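Local coordinates for 5' nucleotidase family protein (Staphylococcus aureus subsp. aureus, PDB 4Q7F) that belongs to the 5'-nucleotidase family, pairing a two-metal calcineurin-like phosphoesterase domain with a C-terminal 5'-nucleotidase domain, at residues G30-T35 against V94-R99; L50-I55 against S65-N70; A336-H341 against E409-K414. All blocks are in the same frame, centred on the assembly; numbering follows the deposited sequence. Where two conformers were deposited one is given.

Contact 1: residues G30-T35 against V94-R99; sequences GYIFPT and VDFYNR
Ile32 lays its CG2 methyl over the middle of the Phe96 ring, 3.5 Å from the centroid and only 6° off the ring normal, a CH-pi contact in which all six ring carbons lie at similar distance from the methyl. CG1 lies beside the backbone N (chi1 -58°), which leaves CG2 anti to that N and facing the ring, while the CG1 branch carries CD1 to the looser approach of 4.5 Å from CE1 of Tyr97. The Phe96 ring also turns its edge toward the face of Phe33 in an offset T-shaped pair. Their planes are 84° apart, and the closest carbons are CZ of Phe33 and CZ of Phe96 at 4.0 Å. No direct hydrogen bond crosses here; instead, a water accepts from Gly30 N and donates to Tyr97 OH, lying in the plane of the tyrosine ring at its edge. That hydroxyl is also bonded to Asp69, which helps to fix the end of the side chain. The loop itself is braced by backbone bonds of Ile32 to Leu49 and of Tyr31 to Leu48. The apolar cluster thus fills the junction of three helices: 91-99 supplies Phe96 and Tyr97, 48-59 lies against Ile32 and Phe33 through Leu49, and 304-317 touches Phe96 through Leu309, all beside the loop that follows strand 19-25.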
loop_
_atom_site.group_PDB
_atom_site.type_symbol
_atom_site.label_atom_id
_atom_site.label_comp_id
_atom_site.label_asym_id
_atom_site.label_seq_id
_atom_site.Cartn_x
_atom_site.Cartn_y
_atom_site.Cartn_z
ATOM N N GLY A 30 3.343 9.692 2.141
ATOM C CA GLY A 30 3.637 10.968 1.497
ATOM C C GLY A 30 2.502 11.957 1.585
ATOM O O GLY A 30 2.479 12.933 0.815
ATOM N N TYR A 31 1.534 11.692 2.479
ATOM C CA TYR A 31 0.460 12.635 2.767
ATOM C C TYR A 31 0.950 13.511 3.931
ATOM O O TYR A 31 0.777 13.188 5.101
ATOM C CB TYR A 31 -0.835 11.933 3.106
ATOM C CG TYR A 31 -1.446 11.299 1.882
ATOM C CD1 TYR A 31 -1.078 10.035 1.477
ATOM C CD2 TYR A 31 -2.334 12.009 1.089
ATOM C CE1 TYR A 31 -1.617 9.458 0.328
ATOM C CE2 TYR A 31 -2.874 11.448 -0.065
ATOM C CZ TYR A 31 -2.499 10.174 -0.435
ATOM O OH TYR A 31 -3.014 9.614 -1.573
ATOM N N ILE A 32 1.588 14.606 3.562
ATOM C CA ILE A 32 2.187 15.547 4.493
ATOM C C ILE A 32 1.202 16.688 4.775
ATOM O O ILE A 32 0.953 17.043 5.925
ATOM C CB ILE A 32 3.460 16.148 3.867
ATOM C CG1 ILE A 32 4.458 15.045 3.496
ATOM C CG2 ILE A 32 4.084 17.190 4.807
ATOM C CD1 ILE A 32 4.911 14.184 4.638
ATOM N N PHE A 33 0.665 17.269 3.709
ATOM C CA PHE A 33 -0.298 18.347 3.817
ATOM C C PHE A 33 -1.639 17.820 4.271
ATOM O O PHE A 33 -1.866 16.630 4.202
ATOM C CB PHE A 33 -0.408 19.074 2.505
ATOM C CG PHE A 33 0.884 19.707 2.083
ATOM C CD1 PHE A 33 1.341 20.834 2.719
ATOM C CD2 PHE A 33 1.652 19.145 1.106
ATOM C CE1 PHE A 33 2.536 21.403 2.365
ATOM C CE2 PHE A 33 2.854 19.721 0.733
ATOM C CZ PHE A 33 3.296 20.845 1.378
ATOM N N PRO A 34 -2.526 18.705 4.774
ATOM C CA PRO A 34 -3.846 18.246 5.238
ATOM C C PRO A 34 -4.832 18.151 4.091
ATOM O O PRO A 34 -5.798 18.941 4.025
ATOM C CB PRO A 34 -4.241 19.325 6.237
ATOM C CG PRO A 34 -3.564 20.553 5.716
ATOM C CD PRO A 34 -2.238 20.075 5.243
ATOM N N THR A 35 -4.562 17.209 3.176
ATOM C CA THR A 35 -5.389 16.999 1.986
ATOM C C THR A 35 -5.154 15.645 1.343
ATOM O O THR A 35 -4.051 15.098 1.423
ATOM C CB THR A 35 -5.100 18.079 0.921
ATOM O OG1 THR A 35 -5.901 17.851 -0.245
ATOM C CG2 THR A 35 -3.620 18.072 0.526
ATOM N N VAL A 94 12.074 14.337 2.777
ATOM C CA VAL A 94 12.991 14.028 3.863
ATOM C C VAL A 94 13.093 15.240 4.805
ATOM O O VAL A 94 13.125 15.085 6.030
ATOM C CB VAL A 94 14.399 13.627 3.323
ATOM C CG1 VAL A 94 15.452 13.637 4.432
ATOM C CG2 VAL A 94 14.365 12.270 2.652
ATOM N N ASP A 95 13.140 16.436 4.233
ATOM C CA ASP A 95 13.176 17.670 5.038
ATOM C C ASP A 95 12.014 17.735 6.052
ATOM O O ASP A 95 12.214 18.145 7.204
ATOM C CB ASP A 95 13.169 18.897 4.156
ATOM C CG ASP A 95 14.479 19.096 3.432
ATOM O OD1 ASP A 95 15.424 18.320 3.680
ATOM O OD2 ASP A 95 14.574 20.035 2.632
ATOM N N PHE A 96 10.809 17.347 5.633
ATOM C CA PHE A 96 9.683 17.312 6.556
ATOM C C PHE A 96 9.994 16.377 7.713
ATOM O O PHE A 96 9.841 16.769 8.883
ATOM C CB PHE A 96 8.360 16.877 5.878
ATOM C CG PHE A 96 7.716 17.957 5.048
ATOM C CD1 PHE A 96 7.125 19.051 5.668
ATOM C CD2 PHE A 96 7.677 17.876 3.664
ATOM C CE1 PHE A 96 6.530 20.054 4.928
ATOM C CE2 PHE A 96 7.074 18.873 2.918
ATOM C CZ PHE A 96 6.502 19.960 3.540
ATOM N N TYR A 97 10.413 15.144 7.426
ATOM C CA TYR A 97 10.698 14.209 8.516
ATOM C C TYR A 97 11.830 14.708 9.408
ATOM O O TYR A 97 11.764 14.613 10.636
ATOM C CB TYR A 97 10.996 12.805 8.003
ATOM C CG TYR A 97 9.768 11.994 7.702
ATOM C CD1 TYR A 97 9.131 12.068 6.481
ATOM C CD2 TYR A 97 9.228 11.162 8.673
ATOM C CE1 TYR A 97 7.983 11.319 6.228
ATOM C CE2 TYR A 97 8.091 10.432 8.436
ATOM C CZ TYR A 97 7.477 10.508 7.217
ATOM O OH TYR A 97 6.345 9.746 7.026
ATOM N N ASN A 98 12.863 15.251 8.777
ATOM C CA ASN A 98 13.999 15.719 9.493
ATOM C C ASN A 98 13.703 16.840 10.482
ATOM O O ASN A 98 14.278 16.832 11.573
ATOM C CB ASN A 98 15.150 16.110 8.534
ATOM C CG ASN A 98 15.951 14.907 8.060
ATOM O OD1 ASN A 98 15.732 13.792 8.498
ATOM N ND2 ASN A 98 16.889 15.140 7.165
ATOM N N ARG A 99 12.825 17.790 10.121
ATOM C CA ARG A 99 12.462 18.886 11.037
ATOM C C ARG A 99 11.772 18.371 12.276
ATOM O O ARG A 99 11.915 18.934 13.347
ATOM C CB ARG A 99 11.428 19.847 10.464
ATOM C CG ARG A 99 11.690 20.463 9.129
ATOM C CD ARG A 99 10.798 21.681 9.021
ATOM N NE ARG A 99 10.444 21.950 7.647
ATOM C CZ ARG A 99 9.211 21.870 7.178
ATOM N NH1 ARG A 99 8.996 22.117 5.898
ATOM N NH2 ARG A 99 8.203 21.583 7.992
HETATM O O HOH W 1 5.278 10.084 4.236
#

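Contact 2: residues L50-I55 against S65-N70; sequences LANHVI and SFKIDN
Helix 48-59 packs against strand 65-69 with Ile55 and Lys67 as the closest backbone positions, their CA atoms 8.2 Å apart. The two belong to the beta-alpha-beta unit formed by strand 19-25, helix 48-59 and strand 65-69, in which the helix makes the crossover between parallel neighbours of the sheet in the calcineurin-like phosphoesterase domain. Lys67 carries the strand's share of the contact. Its chain leaves the strand with CG opposite the backbone N, runs out toward the helix and then bends at chi3 (58°), which turns the ammonium group aside from the line of the chain and toward Asn52. The aliphatic part is used as well: CD of Lys67 rests 3.8 Å from CG2 of Ile55, with CD1 of the same isoleucine slightly farther off. Ile55 also reaches Tyr23 of strand 19-25 and Val271 of strand 270-278, so the methylene chain of the lysine lies at the border of an apolar layer between helix and sheet. Three partners grip the buried NZ: a salt bridge ties it to Glu56, the next residue of the same helix after Ile55, and a hydrogen bond to the carbonyl of Met100. The third bond crosses the contact: Lys67 NZ donates to Asn52 OD1 over 2.6 Å, in the carbonyl plane and on a lone pair, with a C=O...N angle of 133°.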
loop_
_atom_site.group_PDB
_atom_site.type_symbol
_atom_site.label_atom_id
_atom_site.label_comp_id
_atom_site.label_asym_id
_atom_site.label_seq_id
_atom_site.Cartn_x
_atom_site.Cartn_y
_atom_site.Cartn_z
ATOM N N LEU A 50 -0.116 17.794 10.544
ATOM C CA LEU A 50 -1.098 17.864 11.597
ATOM C C LEU A 50 -0.932 16.731 12.601
ATOM O O LEU A 50 -1.014 16.959 13.810
ATOM C CB LEU A 50 -2.502 17.900 10.998
ATOM C CG LEU A 50 -3.666 18.178 11.906
ATOM C CD1 LEU A 50 -3.482 19.526 12.589
ATOM C CD2 LEU A 50 -4.933 18.162 11.060
ATOM N N ALA A 51 -0.653 15.524 12.120
ATOM C CA ALA A 51 -0.440 14.411 13.040
ATOM C C ALA A 51 0.743 14.708 13.955
ATOM O O ALA A 51 0.690 14.443 15.139
ATOM C CB ALA A 51 -0.210 13.127 12.287
ATOM N N ASN A 52 1.801 15.302 13.406
ATOM C CA ASN A 52 2.967 15.616 14.207
ATOM C C ASN A 52 2.648 16.714 15.228
ATOM O O ASN A 52 3.160 16.691 16.350
ATOM C CB ASN A 52 4.158 16.030 13.331
ATOM C CG ASN A 52 5.415 16.233 14.127
ATOM O OD1 ASN A 52 5.974 15.281 14.695
ATOM N ND2 ASN A 52 5.918 17.445 14.117
ATOM N N HIS A 53 1.864 17.710 14.813
ATOM C CA HIS A 53 1.408 18.766 15.707
ATOM C C HIS A 53 0.662 18.137 16.916
ATOM O O HIS A 53 0.836 18.556 18.050
ATOM C CB HIS A 53 0.514 19.729 14.927
ATOM C CG HIS A 53 -0.125 20.792 15.749
ATOM N ND1 HIS A 53 0.578 21.851 16.278
ATOM C CD2 HIS A 53 -1.424 20.998 16.078
ATOM C CE1 HIS A 53 -0.250 22.652 16.910
ATOM N NE2 HIS A 53 -1.473 22.160 16.800
ATOM N N VAL A 54 -0.107 17.093 16.663
ATOM C CA VAL A 54 -0.844 16.405 17.729
ATOM C C VAL A 54 0.110 15.718 18.700
ATOM O O VAL A 54 -0.120 15.719 19.909
ATOM C CB VAL A 54 -1.822 15.375 17.139
ATOM C CG1 VAL A 54 -2.322 14.413 18.210
ATOM C CG2 VAL A 54 -2.993 16.086 16.477
ATOM N N ILE A 55 1.188 15.139 18.176
ATOM C CA ILE A 55 2.180 14.462 18.985
ATOM C C ILE A 55 2.914 15.501 19.847
ATOM O O ILE A 55 3.029 15.357 21.078
ATOM C CB ILE A 55 3.169 13.685 18.095
ATOM C CG1 ILE A 55 2.446 12.521 17.410
ATOM C CG2 ILE A 55 4.329 13.124 18.894
ATOM C CD1 ILE A 55 3.277 11.834 16.370
ATOM N N SER A 65 9.624 10.772 25.785
ATOM C CA SER A 65 8.867 10.164 24.712
ATOM C C SER A 65 9.690 9.976 23.465
ATOM O O SER A 65 10.660 10.721 23.220
ATOM C CB SER A 65 7.680 11.050 24.362
ATOM O OG SER A 65 8.120 12.268 23.779
ATOM N N PHE A 66 9.238 9.003 22.662
ATOM C CA PHE A 66 9.839 8.636 21.401
ATOM C C PHE A 66 8.800 8.720 20.274
ATOM O O PHE A 66 7.600 8.477 20.481
ATOM C CB PHE A 66 10.448 7.226 21.467
ATOM C CG PHE A 66 11.746 7.177 22.203
ATOM C CD1 PHE A 66 11.776 7.246 23.586
ATOM C CD2 PHE A 66 12.947 7.050 21.509
ATOM C CE1 PHE A 66 12.974 7.196 24.266
ATOM C CE2 PHE A 66 14.149 7.014 22.187
ATOM C CZ PHE A 66 14.166 7.089 23.571
ATOM N N LYS A 67 9.302 9.081 19.099
ATOM C CA LYS A 67 8.510 9.292 17.890
ATOM C C LYS A 67 9.029 8.359 16.785
ATOM O O LYS A 67 10.230 8.346 16.440
ATOM C CB LYS A 67 8.563 10.789 17.559
ATOM C CG LYS A 67 7.751 11.259 16.386
ATOM C CD LYS A 67 7.296 12.722 16.528
ATOM C CE LYS A 67 8.413 13.727 16.708
ATOM N NZ LYS A 67 7.937 15.119 16.462
ATOM N N ILE A 68 8.097 7.580 16.227
ATOM C CA ILE A 68 8.386 6.520 15.275
ATOM C C ILE A 68 7.560 6.565 14.002
ATOM O O ILE A 68 6.374 6.873 14.046
ATOM C CB ILE A 68 8.035 5.167 15.945
ATOM C CG1 ILE A 68 8.791 5.032 17.269
ATOM C CG2 ILE A 68 8.276 3.981 15.004
ATOM C CD1 ILE A 68 8.378 3.875 18.147
ATOM N N ASP A 69 8.218 6.340 12.872
ATOM C CA ASP A 69 7.525 6.130 11.580
ATOM C C ASP A 69 7.651 4.648 11.253
ATOM O O ASP A 69 8.755 4.110 11.175
ATOM C CB ASP A 69 8.061 6.979 10.434
ATOM C CG ASP A 69 7.292 6.710 9.133
ATOM O OD1 ASP A 69 7.569 5.657 8.529
ATOM O OD2 ASP A 69 6.410 7.530 8.737
ATOM N N ASN A 70 6.531 3.976 11.028
ATOM C CA ASN A 70 6.561 2.524 10.816
ATOM C C ASN A 70 6.422 2.052 9.374
ATOM O O ASN A 70 5.867 0.945 9.105
ATOM C CB ASN A 70 5.511 1.831 11.712
ATOM C CG ASN A 70 5.701 0.311 11.768
ATOM O OD1 ASN A 70 6.837 -0.188 11.882
ATOM N ND2 ASN A 70 4.602 -0.434 11.680
#

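Contact 3: residues A336-H341 against E409-K414; sequences ARVAPH and EYFDVK
Arg337 and Tyr410 meet with their side chains at about a right angle, the extended arginine passing across the phenol end of the tyrosine. The methylene CD of Arg337 lies 3.4 Å from OH of Tyr410, and the guanidinium and phenol planes are inclined at 57°, so the two groups are not stacked. Their polar ends are joined through a water instead: it accepts from Arg337 NH1 at 2.9 Å and lies 2.7 Å from Tyr410 OH, in plane at the edge of both flat groups. Each end has a further partner, the carbonyl of Leu364 for Arg337 NH2 and His431 ND1 for the tyrosine hydroxyl. CG of Tyr410 is placed opposite its backbone N (chi1 178°), whereas CG of Phe411 stands beside its own, yet both rings reach the 336-341 segment. The edge of Tyr410 is presented to the face of Phe411, with CD2 of Tyr410 3.8 Å above the centre of that ring. The carbonyl O of Arg337 lies near the plane of the Phe411 ring, at its edge, 3.6 Å from CZ of Phe411; this oxygen accepts a hydrogen bond from Tyr434 OH. Beside it, CG1 of Val338 comes within 3.7 Å of CE1 of Phe411, approaching obliquely. Tyr434 stacks on Tyr410 and meets Phe411 edge-to-face, extending the aromatic cluster. The arrangement seats the short, weakly bonded helical turn 335-338 against the start of the beta hairpin 411-414/417-420 in the C-terminal 5'-nucleotidase domain.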
loop_
_atom_site.group_PDB
_atom_site.type_symbol
_atom_site.label_atom_id
_atom_site.label_comp_id
_atom_site.label_asym_id
_atom_site.label_seq_id
_atom_site.Cartn_x
_atom_site.Cartn_y
_atom_site.Cartn_z
ATOM N N ALA A 336 -18.984 0.361 -12.244
ATOM C CA ALA A 336 -17.899 0.267 -13.183
ATOM C C ALA A 336 -17.076 -1.004 -12.945
ATOM O O ALA A 336 -16.020 -1.169 -13.544
ATOM C CB ALA A 336 -17.029 1.511 -13.099
ATOM N N ARG A 337 -17.546 -1.885 -12.054
ATOM C CA ARG A 337 -16.911 -3.180 -11.816
ATOM C C ARG A 337 -17.832 -4.335 -12.263
ATOM O O ARG A 337 -17.339 -5.339 -12.801
ATOM C CB ARG A 337 -16.459 -3.344 -10.358
ATOM C CG ARG A 337 -15.291 -2.435 -9.990
ATOM C CD ARG A 337 -14.695 -2.799 -8.639
ATOM N NE ARG A 337 -13.577 -1.924 -8.284
ATOM C CZ ARG A 337 -13.620 -0.915 -7.416
ATOM N NH1 ARG A 337 -14.726 -0.613 -6.732
ATOM N NH2 ARG A 337 -12.526 -0.207 -7.214
ATOM N N VAL A 338 -19.144 -4.205 -12.040
ATOM C CA VAL A 338 -20.123 -5.240 -12.481
ATOM C C VAL A 338 -20.402 -5.262 -13.963
ATOM O O VAL A 338 -21.010 -6.216 -14.469
ATOM C CB VAL A 338 -21.550 -5.109 -11.872
ATOM C CG1 VAL A 338 -21.806 -6.101 -10.754
ATOM C CG2 VAL A 338 -21.915 -3.666 -11.556
ATOM N N ALA A 339 -20.035 -4.203 -14.658
ATOM C CA ALA A 339 -20.310 -4.133 -16.084
ATOM C C ALA A 339 -19.345 -3.164 -16.735
ATOM O O ALA A 339 -18.670 -2.367 -16.035
ATOM C CB ALA A 339 -21.760 -3.681 -16.320
ATOM N N PRO A 340 -19.246 -3.236 -18.064
ATOM C CA PRO A 340 -18.360 -2.333 -18.768
ATOM C C PRO A 340 -18.715 -0.881 -18.506
ATOM O O PRO A 340 -19.895 -0.548 -18.306
ATOM C CB PRO A 340 -18.628 -2.650 -20.246
ATOM C CG PRO A 340 -19.164 -4.045 -20.267
ATOM C CD PRO A 340 -19.880 -4.232 -18.962
ATOM N N HIS A 341 -17.699 -0.038 -18.529
ATOM C CA HIS A 341 -17.866 1.380 -18.344
ATOM C C HIS A 341 -16.945 2.062 -19.364
ATOM O O HIS A 341 -15.853 1.557 -19.641
ATOM C CB HIS A 341 -17.477 1.755 -16.907
ATOM C CG HIS A 341 -17.789 3.171 -16.555
ATOM N ND1 HIS A 341 -16.956 4.211 -16.891
ATOM C CD2 HIS A 341 -18.868 3.731 -15.950
ATOM C CE1 HIS A 341 -17.491 5.351 -16.491
ATOM N NE2 HIS A 341 -18.646 5.086 -15.904
ATOM N N GLU A 409 -13.909 -13.874 -8.065
ATOM C CA GLU A 409 -14.013 -14.126 -6.617
ATOM C C GLU A 409 -14.382 -12.851 -5.856
ATOM O O GLU A 409 -14.801 -12.908 -4.705
ATOM C CB GLU A 409 -12.697 -14.653 -6.044
ATOM C CG GLU A 409 -12.301 -16.022 -6.555
ATOM C CD GLU A 409 -10.949 -16.458 -6.047
ATOM O OE1 GLU A 409 -10.425 -15.822 -5.077
ATOM O OE2 GLU A 409 -10.391 -17.414 -6.621
ATOM N N TYR A 410 -14.187 -11.709 -6.512
ATOM C CA TYR A 410 -14.527 -10.395 -5.971
ATOM C C TYR A 410 -16.006 -10.260 -5.665
ATOM O O TYR A 410 -16.378 -9.480 -4.829
ATOM C CB TYR A 410 -14.164 -9.318 -7.004
ATOM C CG TYR A 410 -14.510 -7.916 -6.611
ATOM C CD1 TYR A 410 -13.777 -7.254 -5.631
ATOM C CD2 TYR A 410 -15.535 -7.224 -7.236
ATOM C CE1 TYR A 410 -14.061 -5.956 -5.282
ATOM C CE2 TYR A 410 -15.828 -5.925 -6.877
ATOM C CZ TYR A 410 -15.091 -5.303 -5.898
ATOM O OH TYR A 410 -15.386 -4.010 -5.561
ATOM N N PHE A 411 -16.850 -11.018 -6.358
ATOM C CA PHE A 411 -18.277 -10.919 -6.177
ATOM C C PHE A 411 -18.868 -12.009 -5.292
ATOM O O PHE A 411 -18.292 -13.084 -5.112
ATOM C CB PHE A 411 -19.007 -10.993 -7.533
ATOM C CG PHE A 411 -18.630 -9.904 -8.500
ATOM C CD1 PHE A 411 -19.125 -8.624 -8.352
ATOM C CD2 PHE A 411 -17.814 -10.177 -9.579
ATOM C CE1 PHE A 411 -18.781 -7.622 -9.243
ATOM C CE2 PHE A 411 -17.464 -9.184 -10.472
ATOM C CZ PHE A 411 -17.946 -7.906 -10.307
ATOM N N ASP A 412 -20.028 -11.683 -4.724
ATOM C CA ASP A 412 -20.817 -12.615 -3.946
ATOM C C ASP A 412 -22.265 -12.189 -4.162
ATOM O O ASP A 412 -22.524 -11.213 -4.850
ATOM C CB ASP A 412 -20.443 -12.595 -2.466
ATOM C CG ASP A 412 -21.133 -13.698 -1.680
ATOM O OD1 ASP A 412 -21.650 -14.670 -2.310
ATOM O OD2 ASP A 412 -21.180 -13.597 -0.437
ATOM N N VAL A 413 -23.206 -12.947 -3.630
ATOM C CA VAL A 413 -24.610 -12.610 -3.755
ATOM C C VAL A 413 -25.177 -12.323 -2.367
ATOM O O VAL A 413 -25.023 -13.122 -1.456
ATOM C CB VAL A 413 -25.411 -13.763 -4.407
ATOM C CG1 VAL A 413 -26.910 -13.482 -4.376
ATOM C CG2 VAL A 413 -24.925 -13.999 -5.829
ATOM N N LYS A 414 -25.808 -11.163 -2.221
ATOM C CA LYS A 414 -26.476 -10.765 -0.973
ATOM C C LYS A 414 -27.901 -10.489 -1.370
ATOM O O LYS A 414 -28.163 -9.610 -2.199
ATOM C CB LYS A 414 -25.822 -9.533 -0.358
ATOM C CG LYS A 414 -24.396 -9.782 0.094
ATOM C CD LYS A 414 -23.707 -8.483 0.504
ATOM C CE LYS A 414 -22.202 -8.663 0.631
ATOM N NZ LYS A 414 -21.509 -7.351 0.802
HETATM O O HOH W 2 -17.149 -1.996 -6.076
#

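From the N terminus, the chain leaves strand 19-25, passes through the loop 30-35, and returns to it at helix 91-99, where contact 1 closes. Contact 2 is nested inside that loop, joining helix 48-59 to the strand that follows it. The two meet where Tyr97 of contact 1 bonds Asp69 of the strand used in contact 2. Contact 3 comes later in series and closes a separate loop within the C-terminal 5'-nucleotidase domain, bringing the helical turn 335-338 to the hairpin that begins at 411, on the opposite side of the chain's centre. Its centre is about 37 Å from that of contact 1 and 40 Å from that of contact 2.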